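PDB 3VU1: putative uncharacterized protein PH0242 from Pyrococcus horikoshii, which represents the C-terminal globular domain of AglB, an archaeal membrane protein of the oligosaccharyltransferase family. Local coordinates for residues A[18-21]-A[22-26]; A[34-37]-A[38-41]; A[76-79]-A[80-83]. All coordinates share one frame; numbering follows the deposited sequence.

Contact 1 of 3, residues A[18-21]-A[22-26]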
loop_
_atom_site.group_PDB
_atom_site.type_symbol
_atom_site.label_atom_id
_atom_site.label_comp_id
_atom_site.label_asym_id
_atom_site.label_seq_id
_atom_site.Cartn_x
_atom_site.Cartn_y
_atom_site.Cartn_z
ATOM N N LYS A 18 -15.740 -10.603 -7.594
ATOM C CA LYS A 18 -17.166 -10.338 -7.703
ATOM C C LYS A 18 -17.467 -9.027 -6.979
ATOM O O LYS A 18 -18.143 -8.151 -7.523
ATOM C CB LYS A 18 -17.991 -11.492 -7.127
ATOM C CG LYS A 18 -19.503 -11.285 -7.136
ATOM C CD LYS A 18 -20.093 -12.168 -6.040
ATOM C CE LYS A 18 -21.466 -11.717 -5.537
ATOM N NZ LYS A 18 -22.526 -11.840 -6.579
ATOM N N TRP A 19 -16.926 -8.895 -5.771
ATOM C CA TRP A 19 -17.055 -7.689 -4.978
ATOM C C TRP A 19 -16.539 -6.500 -5.722
ATOM O O TRP A 19 -17.255 -5.507 -5.847
ATOM C CB TRP A 19 -16.350 -7.828 -3.621
ATOM C CG TRP A 19 -16.693 -6.664 -2.738
ATOM C CD1 TRP A 19 -17.821 -6.521 -1.943
ATOM C CD2 TRP A 19 -15.962 -5.400 -2.598
ATOM N NE1 TRP A 19 -17.831 -5.302 -1.328
ATOM C CE2 TRP A 19 -16.753 -4.574 -1.673
ATOM C CE3 TRP A 19 -14.798 -4.884 -3.127
ATOM C CZ2 TRP A 19 -16.357 -3.286 -1.293
ATOM C CZ3 TRP A 19 -14.404 -3.582 -2.740
ATOM C CH2 TRP A 19 -15.168 -2.806 -1.838
ATOM N N LEU A 20 -15.305 -6.585 -6.237
ATOM C CA LEU A 20 -14.727 -5.475 -6.983
ATOM C C LEU A 20 -15.600 -5.051 -8.151
ATOM O O LEU A 20 -15.870 -3.864 -8.294
ATOM C CB LEU A 20 -13.307 -5.766 -7.454
ATOM C CG LEU A 20 -12.197 -5.657 -6.405
ATOM C CD1 LEU A 20 -10.916 -6.254 -6.947
ATOM C CD2 LEU A 20 -11.932 -4.239 -5.954
ATOM N N ARG A 21 -16.044 -6.010 -8.964
ATOM C CA ARG A 21 -16.963 -5.750 -10.096
ATOM C C ARG A 21 -18.268 -5.055 -9.710
ATOM O O ARG A 21 -18.799 -4.305 -10.507
ATOM C CB ARG A 21 -17.354 -7.045 -10.835
ATOM C CG ARG A 21 -16.328 -7.637 -11.771
ATOM C CD ARG A 21 -16.909 -8.844 -12.514
ATOM N NE ARG A 21 -15.850 -9.810 -12.852
ATOM C CZ ARG A 21 -15.632 -10.963 -12.214
ATOM N NH1 ARG A 21 -16.428 -11.343 -11.206
ATOM N NH2 ARG A 21 -14.625 -11.753 -12.597
ATOM N N SER A 22 -18.794 -5.329 -8.513
ATOM C CA SER A 22 -20.098 -4.799 -8.085
ATOM C C SER A 22 -20.031 -3.481 -7.333
ATOM O O SER A 22 -21.038 -2.812 -7.229
ATOM C CB SER A 22 -20.825 -5.801 -7.177
ATOM O OG SER A 22 -21.240 -6.946 -7.900
ATOM N N ASN A 23 -18.872 -3.115 -6.788
ATOM C CA ASN A 23 -18.781 -2.023 -5.795
ATOM C C ASN A 23 -17.796 -0.902 -6.159
ATOM O O ASN A 23 -17.770 0.134 -5.524
ATOM C CB ASN A 23 -18.459 -2.575 -4.381
ATOM C CG ASN A 23 -19.611 -3.393 -3.769
ATOM O OD1 ASN A 23 -19.879 -4.524 -4.156
ATOM N ND2 ASN A 23 -20.269 -2.819 -2.780
ATOM N N THR A 24 -16.990 -1.097 -7.185
ATOM C CA THR A 24 -16.001 -0.102 -7.532
ATOM C C THR A 24 -16.291 0.403 -8.923
ATOM O O THR A 24 -16.915 -0.292 -9.731
ATOM C CB THR A 24 -14.554 -0.664 -7.460
ATOM O OG1 THR A 24 -14.321 -1.607 -8.512
ATOM C CG2 THR A 24 -14.303 -1.363 -6.147
ATOM N N SER A 25 -15.833 1.620 -9.196
ATOM C CA SER A 25 -15.876 2.202 -10.534
ATOM C C SER A 25 -15.233 1.292 -11.576
ATOM O O SER A 25 -14.292 0.552 -11.275
ATOM C CB SER A 25 -15.126 3.528 -10.529
ATOM O OG SER A 25 -14.691 3.851 -11.840
ATOM N N LYS A 26 -15.725 1.381 -12.808
ATOM C CA LYS A 26 -15.195 0.583 -13.905
ATOM C C LYS A 26 -13.821 1.102 -14.334
ATOM O O LYS A 26 -13.176 0.501 -15.194
ATOM C CB LYS A 26 -16.171 0.561 -15.098
ATOM C CG LYS A 26 -16.325 1.901 -15.814
ATOM C CD LYS A 26 -17.252 1.821 -17.018
ATOM C CE LYS A 26 -18.011 3.128 -17.225
ATOM N NZ LYS A 26 -18.669 3.161 -18.556
#
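The indole of Trp19 receives Asn23 on one face: CB of Asn23 sits 3.9 Å from the centroid of the six-membered ring of Trp19, 18° off the ring normal, in a CH-pi contact. The amide of Asn23 continues the overlap, lying almost flat on the indole with the two planes 10° apart, and its CG comes within 3.6 Å of NE1 of Trp19. Thr24 reaches the benzo side of the same indole at a slant, its methyl CG2 4.1 Å from CZ3 of Trp19. Tyr240 adds a further ring stack on Trp19.

That methyl also meets the next side chain of the helix, CG2 of Thr24 lying 3.7 Å from CD2 of Leu20, so it bridges an aromatic and an aliphatic neighbour. The other branch of Thr24 is polar and turns back on the helix. With OG1 set between its own backbone N and carbonyl carbon (chi1 70°), the hydroxyl donates to O of Leu20 at 2.7 Å. The amide N of Thr24 donates to that same O of Leu20 at 3.2 Å, and the two donors come from opposite faces of the peptide plane, gripping the carbonyl between them. Two residues earlier, N of Ser22 donates to O of Lys18 at 3.1 Å. Leu20 and Thr24 both lean on Tyr86 of strand 86-90. Thr24 is the first residue to leave helical geometry, and the whole arrangement is the C-terminal end of an alpha-helix packed against a mixed beta-sheet.

Contact 2 of 3, residues A[34-37]-A[38-41]; sequences WDYG and YWIE
Trp39 brings the edge of its indole over the ring of Tyr36, an edge-to-face pair with the planes at 65° and the ring centroids of Tyr36 and the Trp39 six-membered ring 5.1 Å apart. The touching atom is CH2 of Trp39, poised above the middle of the phenol and 3.9 Å from CZ of Tyr36. A chi1 of 56° swings the indole of Trp39 back over the residues before it, and its face settles on Gly37, whose CA is 3.9 Å from the six-membered ring centroid of Trp39 in a CH-pi contact.

Two overlapping turns, sharing Gly37 and Tyr38, shape the backbone here. The first, type II, runs from Asp35 to Tyr38 and puts Gly37 at its third position with a positive phi of 105°; its closing bond, from N of Tyr38 to O of Asp35, is weak. The second, type I, is closed by N of Ile40 donating to O of Gly37 at 3.1 Å. Meanwhile CD1 of Tyr38 meets O of Asp35 at 3.3 Å, at the ring's edge.

Residues 34-37 belong to the WWDYG signature of the oligosaccharyltransferase family. Much of this loop also meets crystal neighbours, which may influence its shape. It follows strand 30-32 and leans on helix 13-23, where Tyr36 stacks on Trp13 and touches Leu17, and Ile40 reaches Leu17 and Arg21.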
loop_
_atom_site.group_PDB
_atom_site.type_symbol
_atom_site.label_atom_id
_atom_site.label_comp_id
_atom_site.label_asym_id
_atom_site.label_seq_id
_atom_site.Cartn_x
_atom_site.Cartn_y
_atom_site.Cartn_z
ATOM N N TRP A 34 -0.026 -11.935 -6.820
ATOM C CA TRP A 34 -0.378 -13.017 -7.731
ATOM C C TRP A 34 -1.212 -12.512 -8.860
ATOM O O TRP A 34 -1.935 -11.537 -8.704
ATOM C CB TRP A 34 -1.146 -14.082 -6.970
ATOM C CG TRP A 34 -1.261 -15.430 -7.631
ATOM C CD1 TRP A 34 -0.351 -16.059 -8.491
ATOM C CD2 TRP A 34 -2.343 -16.409 -7.444
ATOM N NE1 TRP A 34 -0.806 -17.310 -8.845
ATOM C CE2 TRP A 34 -1.984 -17.583 -8.255
ATOM C CE3 TRP A 34 -3.528 -16.436 -6.702
ATOM C CZ2 TRP A 34 -2.791 -18.716 -8.312
ATOM C CZ3 TRP A 34 -4.341 -17.580 -6.783
ATOM C CH2 TRP A 34 -3.973 -18.695 -7.571
ATOM N N ASP A 35 -1.122 -13.199 -9.998
ATOM C CA ASP A 35 -1.805 -12.812 -11.215
ATOM C C ASP A 35 -3.209 -13.410 -11.421
ATOM O O ASP A 35 -3.717 -13.456 -12.549
ATOM C CB ASP A 35 -0.900 -12.992 -12.432
ATOM C CG ASP A 35 -0.603 -14.449 -12.775
ATOM O OD1 ASP A 35 -0.203 -14.647 -13.941
ATOM O OD2 ASP A 35 -0.723 -15.379 -11.934
ATOM N N TYR A 36 -3.861 -13.799 -10.326
ATOM C CA TYR A 36 -5.264 -14.213 -10.406
ATOM C C TYR A 36 -6.102 -13.234 -11.216
ATOM O O TYR A 36 -6.157 -12.065 -10.913
ATOM C CB TYR A 36 -5.878 -14.380 -9.028
ATOM C CG TYR A 36 -7.198 -15.088 -9.071
ATOM C CD1 TYR A 36 -7.307 -16.449 -8.737
ATOM C CD2 TYR A 36 -8.358 -14.404 -9.448
ATOM C CE1 TYR A 36 -8.533 -17.100 -8.789
ATOM C CE2 TYR A 36 -9.586 -15.042 -9.496
ATOM C CZ TYR A 36 -9.668 -16.384 -9.172
ATOM O OH TYR A 36 -10.908 -16.983 -9.233
ATOM N N GLY A 37 -6.753 -13.717 -12.254
ATOM C CA GLY A 37 -7.615 -12.879 -13.040
ATOM C C GLY A 37 -7.003 -12.497 -14.359
ATOM O O GLY A 37 -7.567 -11.679 -15.072
ATOM N N TYR A 38 -5.879 -13.107 -14.720
ATOM C CA TYR A 38 -5.166 -12.718 -15.947
ATOM C C TYR A 38 -5.951 -12.976 -17.217
ATOM O O TYR A 38 -5.603 -12.469 -18.273
ATOM C CB TYR A 38 -3.828 -13.440 -16.045
ATOM C CG TYR A 38 -3.937 -14.975 -16.066
ATOM C CD1 TYR A 38 -3.786 -15.725 -14.895
ATOM C CD2 TYR A 38 -4.172 -15.672 -17.259
ATOM C CE1 TYR A 38 -3.868 -17.111 -14.924
ATOM C CE2 TYR A 38 -4.262 -17.050 -17.281
ATOM C CZ TYR A 38 -4.104 -17.753 -16.125
ATOM O OH TYR A 38 -4.185 -19.101 -16.152
ATOM N N TRP A 39 -7.001 -13.777 -17.116
ATOM C CA TRP A 39 -7.762 -14.213 -18.280
ATOM C C TRP A 39 -8.958 -13.364 -18.487
ATOM O O TRP A 39 -9.636 -13.510 -19.507
ATOM C CB TRP A 39 -8.239 -15.650 -18.086
ATOM C CG TRP A 39 -9.036 -15.823 -16.827
ATOM C CD1 TRP A 39 -10.387 -15.611 -16.665
ATOM C CD2 TRP A 39 -8.543 -16.218 -15.495
ATOM N NE1 TRP A 39 -10.763 -15.850 -15.360
ATOM C CE2 TRP A 39 -9.704 -16.211 -14.609
ATOM C CE3 TRP A 39 -7.310 -16.580 -14.974
ATOM C CZ2 TRP A 39 -9.612 -16.549 -13.272
ATOM C CZ3 TRP A 39 -7.227 -16.928 -13.616
ATOM C CH2 TRP A 39 -8.349 -16.903 -12.793
ATOM N N ILE A 40 -9.270 -12.505 -17.508
ATOM C CA ILE A 40 -10.432 -11.617 -17.604
ATOM C C ILE A 40 -10.235 -10.558 -18.702
ATOM O O ILE A 40 -9.231 -9.857 -18.727
ATOM C CB ILE A 40 -10.772 -10.981 -16.234
ATOM C CG1 ILE A 40 -11.181 -12.081 -15.257
ATOM C CG2 ILE A 40 -11.889 -9.956 -16.363
ATOM C CD1 ILE A 40 -11.014 -11.689 -13.804
ATOM N N GLU A 41 -11.197 -10.469 -19.609
ATOM C CA GLU A 41 -11.154 -9.527 -20.732
ATOM C C GLU A 41 -11.718 -8.125 -20.399
ATOM O O GLU A 41 -12.768 -7.999 -19.796
ATOM C CB GLU A 41 -11.851 -10.157 -21.947
ATOM C CG GLU A 41 -10.992 -11.244 -22.582
ATOM C CD GLU A 41 -11.664 -11.995 -23.720
ATOM O OE1 GLU A 41 -11.146 -11.918 -24.865
ATOM O OE2 GLU A 41 -12.689 -12.674 -23.483
#

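Contact 3 of 3, residues A[76-79]-A[80-83]. With CA (calcium ion), chain C.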
loop_
_atom_site.group_PDB
_atom_site.type_symbol
_atom_site.label_atom_id
_atom_site.label_comp_id
_atom_site.label_asym_id
_atom_site.label_seq_id
_atom_site.Cartn_x
_atom_site.Cartn_y
_atom_site.Cartn_z
ATOM N N GLU A 76 7.725 2.911 1.741
ATOM C CA GLU A 76 6.752 3.895 1.275
ATOM C C GLU A 76 6.879 4.166 -0.216
ATOM O O GLU A 76 7.439 5.133 -0.683
ATOM C CB GLU A 76 6.793 5.185 2.087
ATOM C CG GLU A 76 6.083 5.084 3.433
ATOM C CD GLU A 76 5.813 6.448 4.068
ATOM O OE1 GLU A 76 5.476 7.419 3.330
ATOM O OE2 GLU A 76 5.923 6.550 5.318
ATOM N N VAL A 77 6.277 3.287 -0.956
ATOM C CA VAL A 77 6.286 3.346 -2.375
ATOM C C VAL A 77 5.194 4.299 -2.903
ATOM O O VAL A 77 4.130 4.448 -2.296
ATOM C CB VAL A 77 6.133 1.894 -2.825
ATOM C CG1 VAL A 77 5.197 1.758 -4.012
ATOM C CG2 VAL A 77 7.520 1.309 -3.015
ATOM N N ASP A 78 5.453 4.955 -4.031
ATOM C CA ASP A 78 4.503 5.943 -4.521
ATOM C C ASP A 78 3.417 5.320 -5.418
ATOM O O ASP A 78 3.349 5.556 -6.645
ATOM C CB ASP A 78 5.214 7.151 -5.143
ATOM C CG ASP A 78 4.234 8.190 -5.707
ATOM O OD1 ASP A 78 3.122 8.363 -5.180
ATOM O OD2 ASP A 78 4.573 8.849 -6.701
ATOM N N PHE A 79 2.531 4.556 -4.779
ATOM C CA PHE A 79 1.398 3.948 -5.508
ATOM C C PHE A 79 0.476 4.947 -6.211
ATOM O O PHE A 79 -0.223 4.572 -7.175
ATOM C CB PHE A 79 0.557 3.051 -4.602
ATOM C CG PHE A 79 1.243 1.788 -4.184
ATOM C CD1 PHE A 79 1.262 1.408 -2.837
ATOM C CD2 PHE A 79 1.856 0.964 -5.129
ATOM C CE1 PHE A 79 1.876 0.222 -2.446
ATOM C CE2 PHE A 79 2.462 -0.214 -4.741
ATOM C CZ PHE A 79 2.481 -0.584 -3.404
ATOM N N GLU A 80 0.451 6.193 -5.728
ATOM C CA GLU A 80 -0.401 7.200 -6.346
ATOM C C GLU A 80 -0.041 7.403 -7.828
ATOM O O GLU A 80 -0.929 7.510 -8.668
ATOM C CB GLU A 80 -0.389 8.529 -5.576
ATOM C CG GLU A 80 -1.143 9.667 -6.274
ATOM C CD GLU A 80 -2.627 9.370 -6.522
ATOM O OE1 GLU A 80 -3.367 10.272 -7.020
ATOM O OE2 GLU A 80 -3.065 8.234 -6.212
ATOM N N SER A 81 1.253 7.421 -8.142
ATOM C CA SER A 81 1.672 7.613 -9.517
ATOM C C SER A 81 1.113 6.522 -10.430
ATOM O O SER A 81 0.957 6.746 -11.613
ATOM C CB SER A 81 3.190 7.675 -9.630
ATOM O OG SER A 81 3.710 6.393 -9.422
ATOM N N TRP A 82 0.775 5.362 -9.875
ATOM C CA TRP A 82 0.082 4.322 -10.650
ATOM C C TRP A 82 -1.399 4.459 -10.678
ATOM O O TRP A 82 -2.042 3.615 -11.289
ATOM C CB TRP A 82 0.405 2.898 -10.174
ATOM C CG TRP A 82 1.863 2.506 -10.097
ATOM C CD1 TRP A 82 2.972 3.191 -10.594
ATOM C CD2 TRP A 82 2.410 1.295 -9.482
ATOM N NE1 TRP A 82 4.134 2.518 -10.309
ATOM C CE2 TRP A 82 3.861 1.366 -9.646
ATOM C CE3 TRP A 82 1.863 0.202 -8.840
ATOM C CZ2 TRP A 82 4.699 0.364 -9.187
ATOM C CZ3 TRP A 82 2.717 -0.799 -8.376
ATOM C CH2 TRP A 82 4.099 -0.713 -8.544
ATOM N N GLU A 83 -1.953 5.484 -10.019
ATOM C CA GLU A 83 -3.414 5.660 -9.840
ATOM C C GLU A 83 -4.064 4.493 -9.111
ATOM O O GLU A 83 -5.248 4.171 -9.356
ATOM C CB GLU A 83 -4.127 5.837 -11.167
ATOM C CG GLU A 83 -4.208 7.253 -11.674
ATOM C CD GLU A 83 -4.471 7.296 -13.169
ATOM O OE1 GLU A 83 -5.608 6.936 -13.563
ATOM O OE2 GLU A 83 -3.541 7.673 -13.941
HETATM CA CA CA C . 4.422 8.566 5.387
HETATM O O HOH W 1 1.508 7.298 -3.285
#
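Phe79 and Trp82 form the dense part of this contact, an offset edge-to-face pair in which the phenyl presents its edge and the planes stand at 66°. CE2 of Phe79 lies 3.7 Å from CZ3 of Trp82. Helix 60-69 closes in around both, with Phe67 edge-to-face on Phe79, Ile63 against Trp82 and Arg60 in a cation-pi contact with the indole.

Three hydrogen bonds tie the backbone alongside. O of Asp78 takes two bonds from Ser81: the hydroxyl OG donates at 2.9 Å, nearly in line with the carbonyl bond (168°), while the amide N of Ser81 donates to the same O at 3.2 Å. N of Trp82 then donates to O of Phe79 at 3.0 Å. The bend starts within an inverse gamma turn centred on Asp78, in the loop that runs from helix 60-69 to strand 86-90.

The polar flank is hydrated instead of packed ring on ring. A water accepts from N of Glu80 at 2.9 Å and donates to OD1 of Asp78 at 2.7 Å, bridging the two residues. The two carboxylates have separate polar partners: Arg288 forms a salt bridge with Asp78, while Glu80 pairs with Lys479 and hydrogen-bonds Tyr481. At the partly exposed end, Glu83 points away from the bend. At the other end, Glu76 grips the calcium ion with both carboxylate oxygens, the rest of the site coming from Ala285, His319 and Glu322.

Contacts 1 and 2 are neighbours, their centres 15 Å apart, and they meet where NH2 of Arg21 packs at 3.8 Å from CD1 of Ile40. Contact 3 stands apart from both, its centre 21 Å from each; its nearest atoms are about 10 Å from contact 1 and about 12 Å from contact 2. The link between them is the four-stranded mixed sheet. Strand 30-32 lies between contacts 1 and 2 in the chain, contact 3 comes shortly before the adjacent, parallel strand 86-90, and contact 1 packs on that second strand through Tyr86. Of the three, contact 3 alone supplies a ligand to the calcium ion, and it lies nearer the chain's centre.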